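Local coordinates for START domain-containing protein 10 (PDB 6SER), which transfers phosphatidylcholine and phosphatidylethanolamine between membranes, preferring lipids with a palmitoyl or stearoyl chain at sn-1 and an unsaturated chain at sn-2, at residues P78-E90 with R134-M146. Residues are numbered along the deposited sequence; the frame is centred on the assembly and turned at random.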
ATOM      1  N   PRO A  78      16.626  -3.334  -9.042  1.00 35.68           N
ATOM      2  CA  PRO A  78      16.012  -2.449 -10.035  1.00 42.33           C
ATOM      3  C   PRO A  78      14.551  -2.166  -9.715  1.00 34.56           C
ATOM      4  O   PRO A  78      13.890  -2.898  -8.974  1.00 35.57           O
ATOM      5  CB  PRO A  78      16.154  -3.230 -11.348  1.00 37.70           C
ATOM      6  CG  PRO A  78      16.237  -4.652 -10.932  1.00 36.04           C
ATOM      7  CD  PRO A  78      16.896  -4.680  -9.579  1.00 33.47           C
ATOM      8  N   ALA A  79      14.060  -1.068 -10.299  1.00 31.39           N
ATOM      9  CA  ALA A  79      12.684  -0.633 -10.070  1.00 35.71           C
ATOM     10  C   ALA A  79      11.674  -1.716 -10.444  1.00 39.55           C
ATOM     11  O   ALA A  79      10.662  -1.889  -9.757  1.00 26.69           O
ATOM     12  CB  ALA A  79      12.401   0.642 -10.861  1.00 28.47           C
ATOM     13  N   GLU A  80      11.923  -2.442 -11.542  1.00 32.19           N
ATOM     14  CA  GLU A  80      10.976  -3.457 -11.990  1.00 29.95           C
ATOM     15  C   GLU A  80      10.858  -4.589 -10.983  1.00 33.07           C
ATOM     16  O   GLU A  80       9.774  -5.157 -10.819  1.00 37.24           O
ATOM     17  CB  GLU A  80      11.378  -4.010 -13.364  1.00 31.34           C
ATOM     18  CG  GLU A  80      12.876  -4.185 -13.570  1.00 50.65           C
ATOM     19  CD  GLU A  80      13.523  -2.962 -14.223  1.00 55.69           C
ATOM     20  OE1 GLU A  80      13.469  -2.846 -15.468  1.00 71.57           O
ATOM     21  OE2 GLU A  80      14.073  -2.109 -13.493  1.00 53.94           O
ATOM     22  N   THR A  81      11.949  -4.923 -10.293  1.00 30.02           N
ATOM     23  CA  THR A  81      11.878  -5.974  -9.283  1.00 31.11           C
ATOM     24  C   THR A  81      11.073  -5.517  -8.073  1.00 37.23           C
ATOM     25  O   THR A  81      10.214  -6.252  -7.569  1.00 32.57           O
ATOM     26  CB  THR A  81      13.284  -6.397  -8.864  1.00 32.56           C
ATOM     27  OG1 THR A  81      13.975  -6.935  -9.998  1.00 43.88           O
ATOM     28  CG2 THR A  81      13.214  -7.451  -7.771  1.00 32.50           C
ATOM     29  N   LEU A  82      11.327  -4.301  -7.601  1.00 32.07           N
ATOM     30  CA  LEU A  82      10.508  -3.755  -6.529  1.00 33.44           C
ATOM     31  C   LEU A  82       9.040  -3.683  -6.947  1.00 28.19           C
ATOM     32  O   LEU A  82       8.144  -3.943  -6.139  1.00 25.53           O
ATOM     33  CB  LEU A  82      11.054  -2.387  -6.135  1.00 31.86           C
ATOM     34  CG  LEU A  82      10.531  -1.639  -4.916  1.00 43.58           C
ATOM     35  CD1 LEU A  82      10.536  -2.499  -3.658  1.00 44.69           C
ATOM     36  CD2 LEU A  82      11.421  -0.464  -4.742  1.00 44.13           C
ATOM     37  N   TYR A  83       8.778  -3.391  -8.225  1.00 25.93           N
ATOM     38  CA  TYR A  83       7.405  -3.328  -8.722  1.00 25.89           C
ATOM     39  C   TYR A  83       6.730  -4.697  -8.659  1.00 31.43           C
ATOM     40  O   TYR A  83       5.593  -4.818  -8.188  1.00 27.98           O
ATOM     41  CB  TYR A  83       7.409  -2.779 -10.152  1.00 28.54           C
ATOM     42  CG  TYR A  83       6.052  -2.450 -10.756  1.00 31.89           C
ATOM     43  CD1 TYR A  83       5.195  -1.524 -10.152  1.00 28.23           C
ATOM     44  CD2 TYR A  83       5.645  -3.033 -11.952  1.00 22.98           C
ATOM     45  CE1 TYR A  83       3.960  -1.207 -10.717  1.00 25.80           C
ATOM     46  CE2 TYR A  83       4.417  -2.717 -12.528  1.00 25.82           C
ATOM     47  CZ  TYR A  83       3.580  -1.809 -11.910  1.00 31.54           C
ATOM     48  OH  TYR A  83       2.354  -1.510 -12.475  1.00 32.40           O
ATOM     49  N   ASP A  84       7.424  -5.745  -9.126  1.00 21.83           N
ATOM     50  CA  ASP A  84       6.883  -7.102  -9.048  1.00 25.96           C
ATOM     51  C   ASP A  84       6.538  -7.478  -7.616  1.00 28.24           C
ATOM     52  O   ASP A  84       5.494  -8.098  -7.355  1.00 25.56           O
ATOM     53  CB  ASP A  84       7.888  -8.115  -9.609  1.00 25.70           C
ATOM     54  CG  ASP A  84       8.022  -8.042 -11.119  1.00 28.10           C
ATOM     55  OD1 ASP A  84       7.146  -7.436 -11.783  1.00 27.60           O
ATOM     56  OD2 ASP A  84       9.005  -8.608 -11.638  1.00 33.90           O
ATOM     57  N   VAL A  85       7.409  -7.116  -6.672  1.00 24.22           N
ATOM     58  CA  VAL A  85       7.228  -7.528  -5.284  1.00 30.14           C
ATOM     59  C   VAL A  85       6.005  -6.850  -4.681  1.00 30.72           C
ATOM     60  O   VAL A  85       5.213  -7.482  -3.972  1.00 29.61           O
ATOM     61  CB  VAL A  85       8.508  -7.222  -4.490  1.00 31.01           C
ATOM     62  CG1 VAL A  85       8.289  -7.443  -2.998  1.00 31.61           C
ATOM     63  CG2 VAL A  85       9.646  -8.076  -5.022  1.00 31.42           C
ATOM     64  N   LEU A  86       5.823  -5.559  -4.963  1.00 19.84           N
ATOM     65  CA  LEU A  86       4.620  -4.883  -4.496  1.00 26.19           C
ATOM     66  C   LEU A  86       3.362  -5.483  -5.112  1.00 30.06           C
ATOM     67  O   LEU A  86       2.323  -5.541  -4.448  1.00 33.77           O
ATOM     68  CB  LEU A  86       4.703  -3.389  -4.802  1.00 24.13           C
ATOM     69  CG  LEU A  86       5.732  -2.630  -3.954  1.00 39.00           C
ATOM     70  CD1 LEU A  86       5.765  -1.142  -4.299  1.00 35.52           C
ATOM     71  CD2 LEU A  86       5.440  -2.838  -2.490  1.00 39.59           C
ATOM     72  N   HIS A  87       3.436  -5.951  -6.358  1.00 27.27           N
ATOM     73  CA  HIS A  87       2.252  -6.475  -7.029  1.00 26.30           C
ATOM     74  C   HIS A  87       1.935  -7.916  -6.637  1.00 27.39           C
ATOM     75  O   HIS A  87       0.767  -8.312  -6.676  1.00 33.11           O
ATOM     76  CB  HIS A  87       2.427  -6.396  -8.548  1.00 26.89           C
ATOM     77  CG  HIS A  87       1.842  -5.162  -9.167  1.00 27.71           C
ATOM     78  ND1 HIS A  87       0.487  -4.909  -9.184  1.00 26.73           N
ATOM     79  CD2 HIS A  87       2.425  -4.127  -9.825  1.00 24.79           C
ATOM     80  CE1 HIS A  87       0.260  -3.766  -9.813  1.00 26.01           C
ATOM     81  NE2 HIS A  87       1.420  -3.270 -10.208  1.00 29.27           N
ATOM     82  N   ASP A  88       2.943  -8.709  -6.257  1.00 27.78           N
ATOM     83  CA  ASP A  88       2.803 -10.164  -6.157  1.00 26.91           C
ATOM     84  C   ASP A  88       2.088 -10.541  -4.869  1.00 23.62           C
ATOM     85  O   ASP A  88       2.716 -10.779  -3.835  1.00 28.12           O
ATOM     86  CB  ASP A  88       4.173 -10.832  -6.228  1.00 28.96           C
ATOM     87  CG  ASP A  88       4.082 -12.324  -6.516  1.00 28.43           C
ATOM     88  OD1 ASP A  88       4.850 -12.813  -7.364  1.00 29.03           O
ATOM     89  OD2 ASP A  88       3.238 -13.005  -5.893  1.00 26.50           O
ATOM     90  N   ILE A  89       0.756 -10.647  -4.946  1.00 24.74           N
ATOM     91  CA  ILE A  89      -0.049 -11.030  -3.781  1.00 30.73           C
ATOM     92  C   ILE A  89       0.431 -12.349  -3.196  1.00 29.63           C
ATOM     93  O   ILE A  89       0.531 -12.501  -1.972  1.00 30.32           O
ATOM     94  CB  ILE A  89      -1.546 -11.100  -4.146  1.00 34.53           C
ATOM     95  CG1 ILE A  89      -2.128  -9.699  -4.283  1.00 38.57           C
ATOM     96  CG2 ILE A  89      -2.327 -11.842  -3.076  1.00 33.18           C
ATOM     97  CD1 ILE A  89      -2.402  -9.309  -5.685  1.00 46.61           C
ATOM     98  N   GLU A  90       0.735 -13.324  -4.057  1.00 26.26           N
ATOM     99  CA  GLU A  90       1.131 -14.646  -3.580  1.00 30.82           C
ATOM    100  C   GLU A  90       2.407 -14.587  -2.750  1.00 31.36           C
ATOM    101  O   GLU A  90       2.505 -15.235  -1.701  1.00 30.46           O
ATOM    102  CB  GLU A  90       1.323 -15.592  -4.765  1.00 30.64           C
ATOM    103  CG  GLU A  90       1.908 -16.914  -4.351  1.00 36.79           C
ATOM    104  CD  GLU A  90       2.202 -17.847  -5.527  1.00 42.50           C
ATOM    105  OE1 GLU A  90       2.237 -19.063  -5.289  1.00 42.16           O
ATOM    106  OE2 GLU A  90       2.403 -17.380  -6.666  1.00 37.99           O
ATOM    107  N   ARG A 134      -7.283  -0.681  -5.543  1.00 26.92           N
ATOM    108  CA  ARG A 134      -5.879  -0.492  -5.875  1.00 25.38           C
ATOM    109  C   ARG A 134      -5.772  -0.138  -7.348  1.00 27.77           C
ATOM    110  O   ARG A 134      -6.489  -0.708  -8.178  1.00 28.86           O
ATOM    111  CB  ARG A 134      -5.074  -1.777  -5.574  1.00 27.14           C
ATOM    112  CG  ARG A 134      -3.567  -1.648  -5.717  1.00 37.09           C
ATOM    113  CD  ARG A 134      -2.843  -2.878  -5.164  1.00 38.32           C
ATOM    114  NE  ARG A 134      -2.879  -4.031  -6.070  1.00 59.26           N
ATOM    115  CZ  ARG A 134      -3.760  -5.032  -5.999  1.00 54.91           C
ATOM    116  NH1 ARG A 134      -3.699  -6.042  -6.868  1.00 43.09           N
ATOM    117  NH2 ARG A 134      -4.705  -5.032  -5.064  1.00 56.37           N
ATOM    118  N   SER A 135      -4.882   0.799  -7.680  1.00 26.71           N
ATOM    119  CA  SER A 135      -4.610   1.108  -9.078  1.00 25.21           C
ATOM    120  C   SER A 135      -3.139   1.433  -9.277  1.00 26.77           C
ATOM    121  O   SER A 135      -2.487   1.989  -8.391  1.00 29.60           O
ATOM    122  CB  SER A 135      -5.456   2.268  -9.581  1.00 24.01           C
ATOM    123  OG  SER A 135      -5.398   2.321 -10.998  1.00 29.03           O
ATOM    124  N   TRP A 136      -2.623   1.087 -10.454  1.00 24.82           N
ATOM    125  CA  TRP A 136      -1.195   1.151 -10.722  1.00 27.66           C
ATOM    126  C   TRP A 136      -0.931   1.772 -12.083  1.00 28.71           C
ATOM    127  O   TRP A 136      -1.741   1.657 -13.005  1.00 29.80           O
ATOM    128  CB  TRP A 136      -0.551  -0.238 -10.651  1.00 24.20           C
ATOM    129  CG  TRP A 136      -1.264  -1.308 -11.421  1.00 25.78           C
ATOM    130  CD1 TRP A 136      -0.946  -1.764 -12.672  1.00 23.54           C
ATOM    131  CD2 TRP A 136      -2.391  -2.088 -10.986  1.00 24.98           C
ATOM    132  NE1 TRP A 136      -1.806  -2.773 -13.043  1.00 24.79           N
ATOM    133  CE2 TRP A 136      -2.706  -2.986 -12.032  1.00 25.36           C
ATOM    134  CE3 TRP A 136      -3.160  -2.116  -9.818  1.00 25.97           C
ATOM    135  CZ2 TRP A 136      -3.760  -3.904 -11.940  1.00 28.81           C
ATOM    136  CZ3 TRP A 136      -4.216  -3.017  -9.732  1.00 22.98           C
ATOM    137  CH2 TRP A 136      -4.504  -3.898 -10.783  1.00 28.87           C
ATOM    138  N   LEU A 137       0.225   2.430 -12.200  1.00 33.14           N
ATOM    139  CA  LEU A 137       0.583   3.141 -13.420  1.00 30.95           C
ATOM    140  C   LEU A 137       2.094   3.237 -13.585  1.00 37.70           C
ATOM    141  O   LEU A 137       2.761   3.946 -12.817  1.00 35.50           O
ATOM    142  CB  LEU A 137      -0.024   4.549 -13.415  1.00 30.51           C
ATOM    143  CG  LEU A 137       0.083   5.349 -14.715  1.00 41.55           C
ATOM    144  CD1 LEU A 137      -0.636   4.615 -15.845  1.00 33.39           C
ATOM    145  CD2 LEU A 137      -0.493   6.747 -14.531  1.00 43.62           C
ATOM    146  N   PRO A 138       2.691   2.633 -14.607  1.00 32.69           N
ATOM    147  CA  PRO A 138       4.089   2.862 -14.896  1.00 38.98           C
ATOM    148  C   PRO A 138       4.183   4.244 -15.549  1.00 37.79           C
ATOM    149  O   PRO A 138       3.465   4.468 -16.373  1.00 44.47           O
ATOM    150  CB  PRO A 138       4.395   1.821 -15.948  1.00 32.34           C
ATOM    151  CG  PRO A 138       3.311   0.843 -15.760  1.00 37.99           C
ATOM    152  CD  PRO A 138       2.093   1.633 -15.398  1.00 31.28           C
ATOM    153  N   MET A 139       5.015   5.143 -15.057  1.00 44.48           N
ATOM    154  CA  MET A 139       5.137   6.486 -15.670  1.00 53.45           C
ATOM    155  C   MET A 139       6.561   6.573 -16.183  1.00 63.95           C
ATOM    156  O   MET A 139       7.414   6.961 -15.444  1.00 68.87           O
ATOM    157  CB  MET A 139       4.915   7.666 -14.721  1.00 55.35           C
ATOM    158  CG  MET A 139       3.536   7.855 -14.135  1.00 71.81           C
ATOM    159  SD  MET A 139       2.154   8.118 -15.306  1.00105.36           S
ATOM    160  CE  MET A 139       2.538   9.715 -16.014  1.00 62.87           C
ATOM    161  N   GLY A 140       6.787   6.139 -17.403  1.00 66.77           N
ATOM    162  CA  GLY A 140       8.127   6.198 -17.993  1.00 71.28           C
ATOM    163  C   GLY A 140       9.008   5.190 -17.346  1.00 73.94           C
ATOM    164  O   GLY A 140       8.787   4.030 -17.514  1.00 77.96           O
ATOM    165  N   ALA A 141       9.962   5.669 -16.593  1.00 75.98           N
ATOM    166  CA  ALA A 141      10.849   4.791 -15.844  1.00 78.80           C
ATOM    167  C   ALA A 141      10.352   4.506 -14.432  1.00 73.61           C
ATOM    168  O   ALA A 141      10.879   3.595 -13.780  1.00 75.55           O
ATOM    169  CB  ALA A 141      12.254   5.396 -15.779  1.00 77.20           C
ATOM    170  N   ASP A 142       9.351   5.242 -13.958  1.00 66.70           N
ATOM    171  CA  ASP A 142       8.853   5.128 -12.599  1.00 54.06           C
ATOM    172  C   ASP A 142       7.540   4.359 -12.554  1.00 45.86           C
ATOM    173  O   ASP A 142       6.891   4.123 -13.575  1.00 46.24           O
ATOM    174  CB  ASP A 142       8.659   6.512 -11.981  1.00 47.14           C
ATOM    175  CG  ASP A 142       9.901   7.360 -12.084  1.00 59.38           C
ATOM    176  OD1 ASP A 142       9.789   8.601 -11.988  1.00 44.56           O
ATOM    177  OD2 ASP A 142      10.990   6.775 -12.283  1.00 55.62           O
ATOM    178  N   TYR A 143       7.153   3.974 -11.340  1.00 35.47           N
ATOM    179  CA  TYR A 143       5.906   3.271 -11.099  1.00 29.06           C
ATOM    180  C   TYR A 143       5.178   3.894  -9.915  1.00 40.39           C
ATOM    181  O   TYR A 143       5.795   4.322  -8.933  1.00 30.48           O
ATOM    182  CB  TYR A 143       6.130   1.785 -10.804  1.00 26.56           C
ATOM    183  CG  TYR A 143       6.922   0.985 -11.820  1.00 25.63           C
ATOM    184  CD1 TYR A 143       8.300   0.832 -11.694  1.00 31.95           C
ATOM    185  CD2 TYR A 143       6.284   0.333 -12.871  1.00 32.71           C
ATOM    186  CE1 TYR A 143       9.032   0.068 -12.611  1.00 36.29           C
ATOM    187  CE2 TYR A 143       6.995  -0.437 -13.784  1.00 37.84           C
ATOM    188  CZ  TYR A 143       8.369  -0.562 -13.652  1.00 34.62           C
ATOM    189  OH  TYR A 143       9.062  -1.320 -14.567  1.00 46.88           O
ATOM    190  N   ILE A 144       3.852   3.921 -10.006  1.00 29.40           N
ATOM    191  CA  ILE A 144       3.003   4.283  -8.879  1.00 31.38           C
ATOM    192  C   ILE A 144       1.962   3.193  -8.683  1.00 33.12           C
ATOM    193  O   ILE A 144       1.332   2.748  -9.647  1.00 31.52           O
ATOM    194  CB  ILE A 144       2.308   5.637  -9.087  1.00 29.38           C
ATOM    195  CG1 ILE A 144       3.334   6.763  -9.146  1.00 35.37           C
ATOM    196  CG2 ILE A 144       1.307   5.890  -7.973  1.00 25.49           C
ATOM    197  CD1 ILE A 144       2.710   8.130  -9.327  1.00 42.63           C
ATOM    198  N   ILE A 145       1.781   2.769  -7.436  1.00 30.16           N
ATOM    199  CA  ILE A 145       0.665   1.930  -7.026  1.00 30.35           C
ATOM    200  C   ILE A 145       0.009   2.618  -5.844  1.00 36.99           C
ATOM    201  O   ILE A 145       0.678   2.862  -4.834  1.00 37.99           O
ATOM    202  CB  ILE A 145       1.110   0.518  -6.622  1.00 36.60           C
ATOM    203  CG1 ILE A 145       2.150  -0.025  -7.590  1.00 41.69           C
ATOM    204  CG2 ILE A 145      -0.081  -0.411  -6.597  1.00 34.80           C
ATOM    205  CD1 ILE A 145       2.621  -1.404  -7.222  1.00 39.86           C
ATOM    206  N   MET A 146      -1.287   2.924  -5.959  1.00 30.82           N
ATOM    207  CA  MET A 146      -2.067   3.530  -4.884  1.00 30.81           C
ATOM    208  C   MET A 146      -3.262   2.658  -4.523  1.00 35.17           C
ATOM    209  O   MET A 146      -3.728   1.840  -5.322  1.00 34.01           O
ATOM    210  CB  MET A 146      -2.616   4.905  -5.262  1.00 25.39           C
ATOM    211  CG  MET A 146      -1.797   5.637  -6.250  1.00 39.71           C
ATOM    212  SD  MET A 146      -2.511   7.237  -6.567  1.00 46.51           S
ATOM    213  CE  MET A 146      -3.853   6.798  -7.636  1.00 50.01           C
TER
HETATM  214  O   HOH W   1      -1.229  -6.481  -7.647  1.00 40.12           O
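Tyr83 and Tyr143 lie face against face in an offset stack. Their ring centroids are 3.9 Å apart and the planes are tilted by 18°. Tyr143 CD2 sits over the centre of the Tyr83 ring, while Tyr83 CB rests over the middle of the Tyr143 ring, a CH-pi contact. Tyr83 CG is anti to the backbone N (chi1 -171°), and this carries the ring toward the hairpin, over Tyr143. Ala79 CB meets the edge of Tyr143, 3.8 Å from Tyr143 CE1. His87 CD2 lies over the opposite face of Tyr83, toward its rim. His87 turns its edge onto the face of the five-membered ring of Trp136, an edge-to-face pair with planes at 86°; His87 CE1 comes within 3.3 Å of Trp136 CG. This is helix 79-87 laid on the hairpin of strands 127-139 and 142-151, part of the curled sheet of the START domain's helix-grip fold. The hairpin turns through a type II' turn, Met139 to Asp142. Ile145 CD1 lies over one face of the His87 imidazole and also touches Leu86 CB at 3.8 Å. His87 NE2 donates a weak hydrogen bond to Tyr83 OH (3.0 Å). The other ring nitrogen, His87 ND1, is 2.8 Å from a water that donates to His87 O and accepts from Arg134 NH1. The same Arg134 nitrogen forms salt bridges with Asp113 and Asp104.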